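Local coordinates for protein endo-beta-mannanase (Opitutaceae bacterium TAV5, PDB 7BOB) that probably acts as an exo-beta-1,4-mannosidase of glycoside hydrolase family 5, releasing mannose units from the ends of beta-1,4-linked mannan chains in the termite hindgut, at residues 236-242 with 276-282; 152-158 with 192-198. The contacts are given in a common frame with arbitrary orientation. Residues are numbered along the deposited sequence.

Contact 1. Residues 236-242 with 276-282; sequences VLTMHGY and PVLLQEF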
loop_
_atom_site.group_PDB
_atom_site.type_symbol
_atom_site.label_atom_id
_atom_site.label_comp_id
_atom_site.label_asym_id
_atom_site.label_seq_id
_atom_site.Cartn_x
_atom_site.Cartn_y
_atom_site.Cartn_z
ATOM N N VAL A 236 -24.319 -26.408 2.615
ATOM C CA VAL A 236 -23.461 -26.878 1.534
ATOM C C VAL A 236 -22.477 -25.770 1.176
ATOM O O VAL A 236 -22.879 -24.723 0.654
ATOM C CB VAL A 236 -24.260 -27.285 0.289
ATOM C CG1 VAL A 236 -23.301 -27.755 -0.787
ATOM C CG2 VAL A 236 -25.289 -28.379 0.626
ATOM N N LEU A 237 -21.196 -26.009 1.428
ATOM C CA LEU A 237 -20.161 -25.097 0.962
ATOM C C LEU A 237 -20.104 -25.151 -0.558
ATOM O O LEU A 237 -20.478 -26.156 -1.173
ATOM C CB LEU A 237 -18.812 -25.492 1.552
ATOM C CG LEU A 237 -18.830 -25.649 3.071
ATOM C CD1 LEU A 237 -17.416 -25.963 3.603
ATOM C CD2 LEU A 237 -19.386 -24.371 3.709
ATOM N N THR A 238 -19.657 -24.060 -1.174
ATOM C CA THR A 238 -19.481 -24.053 -2.621
ATOM C C THR A 238 -18.045 -23.684 -3.003
ATOM O O THR A 238 -17.308 -23.061 -2.234
ATOM C CB THR A 238 -20.452 -23.079 -3.303
ATOM O OG1 THR A 238 -20.127 -21.751 -2.899
ATOM C CG2 THR A 238 -21.897 -23.390 -2.930
ATOM N N MET A 239 -17.659 -24.086 -4.218
ATOM C CA MET A 239 -16.384 -23.718 -4.818
ATOM C C MET A 239 -16.633 -23.353 -6.274
ATOM O O MET A 239 -17.472 -23.969 -6.946
ATOM C CB MET A 239 -15.360 -24.855 -4.714
ATOM C CG MET A 239 -13.934 -24.464 -5.114
ATOM S SD MET A 239 -13.455 -22.894 -4.327
ATOM C CE MET A 239 -13.541 -23.325 -2.580
ATOM N N HIS A 240 -15.969 -22.298 -6.720
ATOM C CA HIS A 240 -15.970 -21.821 -8.096
ATOM C C HIS A 240 -14.532 -21.800 -8.579
ATOM O O HIS A 240 -13.632 -21.421 -7.828
ATOM C CB HIS A 240 -16.505 -20.385 -8.223
ATOM C CG HIS A 240 -17.918 -20.198 -7.772
ATOM N ND1 HIS A 240 -18.553 -18.974 -7.834
ATOM C CD2 HIS A 240 -18.821 -21.068 -7.264
ATOM C CE1 HIS A 240 -19.787 -19.096 -7.376
ATOM N NE2 HIS A 240 -19.977 -20.356 -7.024
ATOM N N GLY A 241 -14.308 -22.135 -9.837
ATOM C CA GLY A 241 -12.932 -22.063 -10.268
ATOM C C GLY A 241 -12.770 -22.065 -11.762
ATOM O O GLY A 241 -13.518 -22.737 -12.487
ATOM N N TYR A 242 -11.798 -21.292 -12.216
ATOM C CA TYR A 242 -11.501 -21.090 -13.621
ATOM C C TYR A 242 -9.995 -21.124 -13.817
ATOM O O TYR A 242 -9.237 -20.893 -12.869
ATOM C CB TYR A 242 -12.066 -19.751 -14.089
ATOM C CG TYR A 242 -13.536 -19.616 -13.844
ATOM C CD1 TYR A 242 -14.028 -19.160 -12.616
ATOM C CD2 TYR A 242 -14.444 -19.946 -14.847
ATOM C CE1 TYR A 242 -15.439 -19.034 -12.408
ATOM C CE2 TYR A 242 -15.814 -19.819 -14.648
ATOM C CZ TYR A 242 -16.309 -19.362 -13.434
ATOM O OH TYR A 242 -17.687 -19.248 -13.275
ATOM N N PRO A 276 -19.589 -30.499 3.185
ATOM C CA PRO A 276 -19.857 -30.926 1.808
ATOM C C PRO A 276 -19.691 -29.744 0.865
ATOM O O PRO A 276 -19.921 -28.585 1.238
ATOM C CB PRO A 276 -21.308 -31.434 1.861
ATOM C CG PRO A 276 -21.916 -30.783 3.066
ATOM C CD PRO A 276 -20.791 -30.509 4.042
ATOM N N VAL A 277 -19.247 -30.031 -0.359
ATOM C CA VAL A 277 -18.868 -28.958 -1.270
ATOM C C VAL A 277 -19.390 -29.250 -2.668
ATOM O O VAL A 277 -19.157 -30.331 -3.215
ATOM C CB VAL A 277 -17.337 -28.710 -1.286
ATOM C CG1 VAL A 277 -16.605 -29.921 -1.719
ATOM C CG2 VAL A 277 -17.017 -27.592 -2.232
ATOM N N LEU A 278 -20.111 -28.272 -3.227
ATOM C CA LEU A 278 -20.633 -28.284 -4.583
ATOM C C LEU A 278 -19.710 -27.481 -5.489
ATOM O O LEU A 278 -19.403 -26.320 -5.191
ATOM C CB LEU A 278 -22.044 -27.672 -4.615
ATOM C CG LEU A 278 -22.676 -27.445 -5.987
ATOM C CD1 LEU A 278 -22.826 -28.810 -6.642
ATOM C CD2 LEU A 278 -24.061 -26.766 -5.932
ATOM N N LEU A 279 -19.289 -28.079 -6.605
ATOM C CA LEU A 279 -18.572 -27.318 -7.626
ATOM C C LEU A 279 -19.612 -26.494 -8.364
ATOM O O LEU A 279 -20.094 -26.861 -9.440
ATOM C CB LEU A 279 -17.800 -28.228 -8.574
ATOM C CG LEU A 279 -16.876 -27.495 -9.554
ATOM C CD1 LEU A 279 -15.823 -26.707 -8.796
ATOM C CD2 LEU A 279 -16.208 -28.435 -10.576
ATOM N N GLN A 280 -19.970 -25.356 -7.759
ATOM C CA GLN A 280 -21.137 -24.591 -8.190
ATOM C C GLN A 280 -20.902 -23.816 -9.477
ATOM O O GLN A 280 -21.873 -23.413 -10.140
ATOM C CB GLN A 280 -21.542 -23.631 -7.085
ATOM C CG GLN A 280 -22.890 -22.953 -7.289
ATOM C CD GLN A 280 -23.152 -21.987 -6.184
ATOM O OE1 GLN A 280 -22.274 -21.195 -5.829
ATOM N NE2 GLN A 280 -24.345 -22.055 -5.604
ATOM N N GLU A 281 -19.638 -23.605 -9.837
ATOM C CA GLU A 281 -19.248 -22.902 -11.053
ATOM C C GLU A 281 -17.903 -23.459 -11.475
ATOM O O GLU A 281 -16.957 -23.439 -10.681
ATOM C CB GLU A 281 -19.079 -21.390 -10.844
ATOM C CG GLU A 281 -20.318 -20.540 -10.770
ATOM C CD GLU A 281 -19.942 -19.051 -10.623
ATOM O OE1 GLU A 281 -18.811 -18.667 -11.030
ATOM O OE2 GLU A 281 -20.751 -18.285 -10.067
ATOM N N PHE A 282 -17.805 -23.903 -12.721
ATOM C CA PHE A 282 -16.507 -24.169 -13.299
ATOM C C PHE A 282 -16.611 -23.871 -14.781
ATOM O O PHE A 282 -17.688 -23.982 -15.369
ATOM C CB PHE A 282 -16.067 -25.617 -13.041
ATOM C CG PHE A 282 -16.780 -26.597 -13.893
ATOM C CD1 PHE A 282 -18.067 -27.007 -13.567
ATOM C CD2 PHE A 282 -16.191 -27.072 -15.056
ATOM C CE1 PHE A 282 -18.741 -27.913 -14.379
ATOM C CE2 PHE A 282 -16.859 -27.965 -15.874
ATOM C CZ PHE A 282 -18.136 -28.393 -15.534
#

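Contact 2. Residues 152-158 with 192-198; sequences DLGNELD and LSGCDHQ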
loop_
_atom_site.group_PDB
_atom_site.type_symbol
_atom_site.label_atom_id
_atom_site.label_comp_id
_atom_site.label_asym_id
_atom_site.label_seq_id
_atom_site.Cartn_x
_atom_site.Cartn_y
_atom_site.Cartn_z
ATOM N N ASP A 152 -29.513 -20.920 -2.940
ATOM C CA ASP A 152 -28.213 -20.260 -3.007
ATOM C C ASP A 152 -28.315 -18.858 -2.400
ATOM O O ASP A 152 -29.031 -17.997 -2.927
ATOM C CB ASP A 152 -27.736 -20.197 -4.459
ATOM C CG ASP A 152 -26.279 -19.811 -4.581
ATOM O OD1 ASP A 152 -25.503 -20.171 -3.672
ATOM O OD2 ASP A 152 -25.902 -19.158 -5.581
ATOM N N LEU A 153 -27.593 -18.636 -1.301
ATOM C CA LEU A 153 -27.642 -17.354 -0.590
ATOM C C LEU A 153 -27.370 -16.172 -1.517
ATOM O O LEU A 153 -28.061 -15.148 -1.467
ATOM C CB LEU A 153 -26.630 -17.374 0.554
ATOM C CG LEU A 153 -26.711 -16.243 1.572
ATOM C CD1 LEU A 153 -28.173 -16.053 2.008
ATOM C CD2 LEU A 153 -25.824 -16.567 2.751
ATOM N N GLY A 154 -26.354 -16.287 -2.359
ATOM C CA GLY A 154 -26.082 -15.247 -3.333
ATOM C C GLY A 154 -24.875 -15.654 -4.141
ATOM O O GLY A 154 -24.227 -16.661 -3.860
ATOM N N ASN A 155 -24.578 -14.863 -5.161
ATOM C CA ASN A 155 -23.469 -15.162 -6.045
ATOM C C ASN A 155 -22.201 -14.437 -5.587
ATOM O O ASN A 155 -22.121 -13.204 -5.656
ATOM C CB ASN A 155 -23.774 -14.791 -7.484
ATOM C CG ASN A 155 -22.668 -15.258 -8.387
ATOM O OD1 ASN A 155 -22.159 -16.354 -8.180
ATOM N ND2 ASN A 155 -22.234 -14.423 -9.323
ATOM N N GLU A 156 -21.216 -15.212 -5.135
ATOM C CA GLU A 156 -19.857 -14.725 -4.891
ATOM C C GLU A 156 -19.882 -13.513 -3.971
ATOM O O GLU A 156 -19.298 -12.463 -4.258
ATOM C CB GLU A 156 -19.149 -14.415 -6.211
ATOM C CG GLU A 156 -19.104 -15.637 -7.144
ATOM C CD GLU A 156 -18.011 -15.574 -8.191
ATOM O OE1 GLU A 156 -17.635 -14.449 -8.616
ATOM O OE2 GLU A 156 -17.529 -16.664 -8.596
ATOM N N LEU A 157 -20.601 -13.663 -2.855
ATOM C CA LEU A 157 -20.738 -12.563 -1.917
ATOM C C LEU A 157 -19.387 -12.164 -1.351
ATOM O O LEU A 157 -19.228 -11.036 -0.875
ATOM C CB LEU A 157 -21.708 -12.940 -0.796
ATOM C CG LEU A 157 -23.188 -13.072 -1.222
ATOM C CD1 LEU A 157 -23.964 -13.987 -0.264
ATOM C CD2 LEU A 157 -23.851 -11.704 -1.345
ATOM N N ASP A 158 -18.405 -13.061 -1.424
ATOM C CA ASP A 158 -17.069 -12.784 -0.933
ATOM C C ASP A 158 -16.229 -11.972 -1.913
ATOM O O ASP A 158 -15.119 -11.575 -1.560
ATOM C CB ASP A 158 -16.379 -14.105 -0.632
ATOM C CG ASP A 158 -16.239 -14.960 -1.869
ATOM O OD1 ASP A 158 -17.245 -15.355 -2.444
ATOM O OD2 ASP A 158 -15.119 -15.216 -2.303
ATOM N N LEU A 192 -26.922 -22.885 0.304
ATOM C CA LEU A 192 -25.539 -22.858 -0.134
ATOM C C LEU A 192 -25.042 -21.425 -0.034
ATOM O O LEU A 192 -25.828 -20.474 -0.128
ATOM C CB LEU A 192 -25.391 -23.364 -1.568
ATOM C CG LEU A 192 -26.133 -24.650 -1.944
ATOM C CD1 LEU A 192 -27.447 -24.365 -2.624
ATOM C CD2 LEU A 192 -25.263 -25.466 -2.859
ATOM N N SER A 193 -23.728 -21.279 0.163
ATOM C CA SER A 193 -23.151 -19.947 0.314
ATOM C C SER A 193 -23.084 -19.203 -1.012
ATOM O O SER A 193 -23.387 -18.013 -1.061
ATOM C CB SER A 193 -21.751 -20.042 0.925
ATOM O OG SER A 193 -20.794 -20.346 -0.072
ATOM N N GLY A 194 -22.688 -19.865 -2.097
ATOM C CA GLY A 194 -22.433 -19.169 -3.344
ATOM C C GLY A 194 -21.035 -18.570 -3.474
ATOM O O GLY A 194 -20.760 -17.877 -4.466
ATOM N N CYS A 195 -20.147 -18.821 -2.516
ATOM C CA CYS A 195 -18.813 -18.234 -2.491
ATOM C C CYS A 195 -17.859 -18.949 -3.453
ATOM O O CYS A 195 -18.112 -20.070 -3.916
ATOM C CB CYS A 195 -18.256 -18.278 -1.066
ATOM S SG CYS A 195 -19.110 -17.155 0.086
ATOM N N ASP A 196 -16.733 -18.292 -3.741
ATOM C CA ASP A 196 -15.776 -18.847 -4.683
ATOM C C ASP A 196 -14.467 -19.171 -3.976
ATOM O O ASP A 196 -14.444 -19.328 -2.749
ATOM C CB ASP A 196 -15.572 -17.898 -5.876
ATOM C CG ASP A 196 -14.977 -16.539 -5.480
ATOM O OD1 ASP A 196 -14.341 -16.441 -4.416
ATOM O OD2 ASP A 196 -15.137 -15.555 -6.240
ATOM N N HIS A 197 -13.370 -19.256 -4.730
ATOM C CA HIS A 197 -12.104 -19.686 -4.149
ATOM C C HIS A 197 -11.469 -18.628 -3.251
ATOM O O HIS A 197 -10.508 -18.941 -2.541
ATOM C CB HIS A 197 -11.143 -20.126 -5.263
ATOM C CG HIS A 197 -10.683 -19.012 -6.154
ATOM N ND1 HIS A 197 -11.555 -18.151 -6.790
ATOM C CD2 HIS A 197 -9.435 -18.623 -6.520
ATOM C CE1 HIS A 197 -10.864 -17.268 -7.494
ATOM N NE2 HIS A 197 -9.575 -17.529 -7.347
ATOM N N GLN A 198 -12.001 -17.405 -3.215
ATOM C CA GLN A 198 -11.455 -16.443 -2.269
ATOM C C GLN A 198 -11.698 -16.846 -0.826
ATOM O O GLN A 198 -11.052 -16.282 0.065
ATOM C CB GLN A 198 -12.008 -15.057 -2.552
ATOM C CG GLN A 198 -11.717 -14.658 -3.973
ATOM C CD GLN A 198 -11.528 -13.205 -4.116
ATOM O OE1 GLN A 198 -10.655 -12.631 -3.483
ATOM N NE2 GLN A 198 -12.382 -12.564 -4.918
#

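Contact 1. Residues 236-242 with 276-282
Pro276 opens a parallel pairing of two barrel strands, 237-241 and 277-282, whose axes come within 4.5 Å at an angle of 34°. Its O takes a weak hydrogen bond from Leu237 N (2.9 Å). Val277 lies level with Leu237 on the outer face, where its CG2 touches Met239 CB (4.0 Å). Leu278, on the inner face with Thr238, bonds twice: Leu278 N to Leu237 O and Met239 N to Leu278 O, both 3.0 Å. An inverse gamma turn centred on Leu279, with a weak Gln280 N to Leu278 O bond (2.8 Å), accompanies a one-residue slip in register: Met239 lies beside Leu279, but His240 pairs with Glu281. Gln280 is the extra residue; Gln280 N donates to Met239 O (3.0 Å), and Gln280 OE1 receives His240 NE2 (2.7 Å). Glu281 lays its CG over the imidazole face of His240, 3.6 Å from the ring centroid (CH-pi), while Glu281 OE1 accepts from Tyr242 OH (2.6 Å) and Glu281 OE2 forms a salt bridge with Arg58. This glutamate, near the end of the seventh barrel strand, occupies the position of the family 5 nucleophile and is probably that residue; His240 also hydrogen-bonds Glu156. Gly241 N to Glu281 O (3.1 Å) continues the ladder to Phe282. In this beta-alpha-beta unit, helix 258-272 packs against Met239, Val277 and Leu279, strand 311-316 flanks 277-282 on its other edge, and a backbone hydrogen bond between Val236 and Ile191 joins strand 237-241 to strand 191-192, closing the (beta/alpha)8 barrel.

Contact 2. Residues 152-158 with 192-198
Asp158 loses the most area here (94 Å²): its side chain reaches across to the turn after strand 191-192, where Asp158 OD1 accepts from Asp196 N (3.3 Å) and Asp158 OD2 lies 2.6 Å from Asp196 OD1. That same Asp196 OD1 takes a capping bond from Gln198 N (2.8 Å) ahead of helix 198-201. At the other end, Asp152 pairs in parallel with Leu192, and the next amide, Leu153 N, donates to Leu192 O (2.8 Å). The Asp152 carboxylate belongs to the barrel interior, bound by Arg58, Ser98 and Gln280. Gly194 fits between these ends because a side chain there would clash with Gly154 O, which instead meets Gly194 CA in a CA-H...O contact (3.1 Å). Gly194 O receives Glu156 N (2.8 Å), holding the Asn155-Glu156 pair that follows the fourth barrel strand. By analogy with other family 5 enzymes, Glu156 is probably the acid/base; its OE2 hydrogen-bonds His240. Leu153 and Leu157 face Trp174 of helix 168-183, strand 94-101 flanks strand 151-154 on its far edge, and the Leu192 side chain packs on Thr238 of strand 237-241, whose OG1 hydrogen-bonds Cys195 O.

From the N terminus, three barrel strands (20-23, 56-62, 94-101) precede the first closure, which starts on the fourth: contact 2 joins 152-158 to 192-198, bringing the ends of a 33-residue excursion containing helix 168-183 together. Contact 1 follows, closing a second 33-residue excursion that includes helix 258-272. The two loops are in series, neither nested nor crossing. Contact 2 links the fourth and fifth strands of the barrel, contact 1 the sixth and seventh. Their centres lie 9 Å apart and they touch directly: His240 ND1 is 2.6 Å from Glu156 OE2, and Thr238 OG1 is 2.8 Å from Cys195 O. Together they place Glu156 and Glu281, the probable catalytic pair, in one pocket.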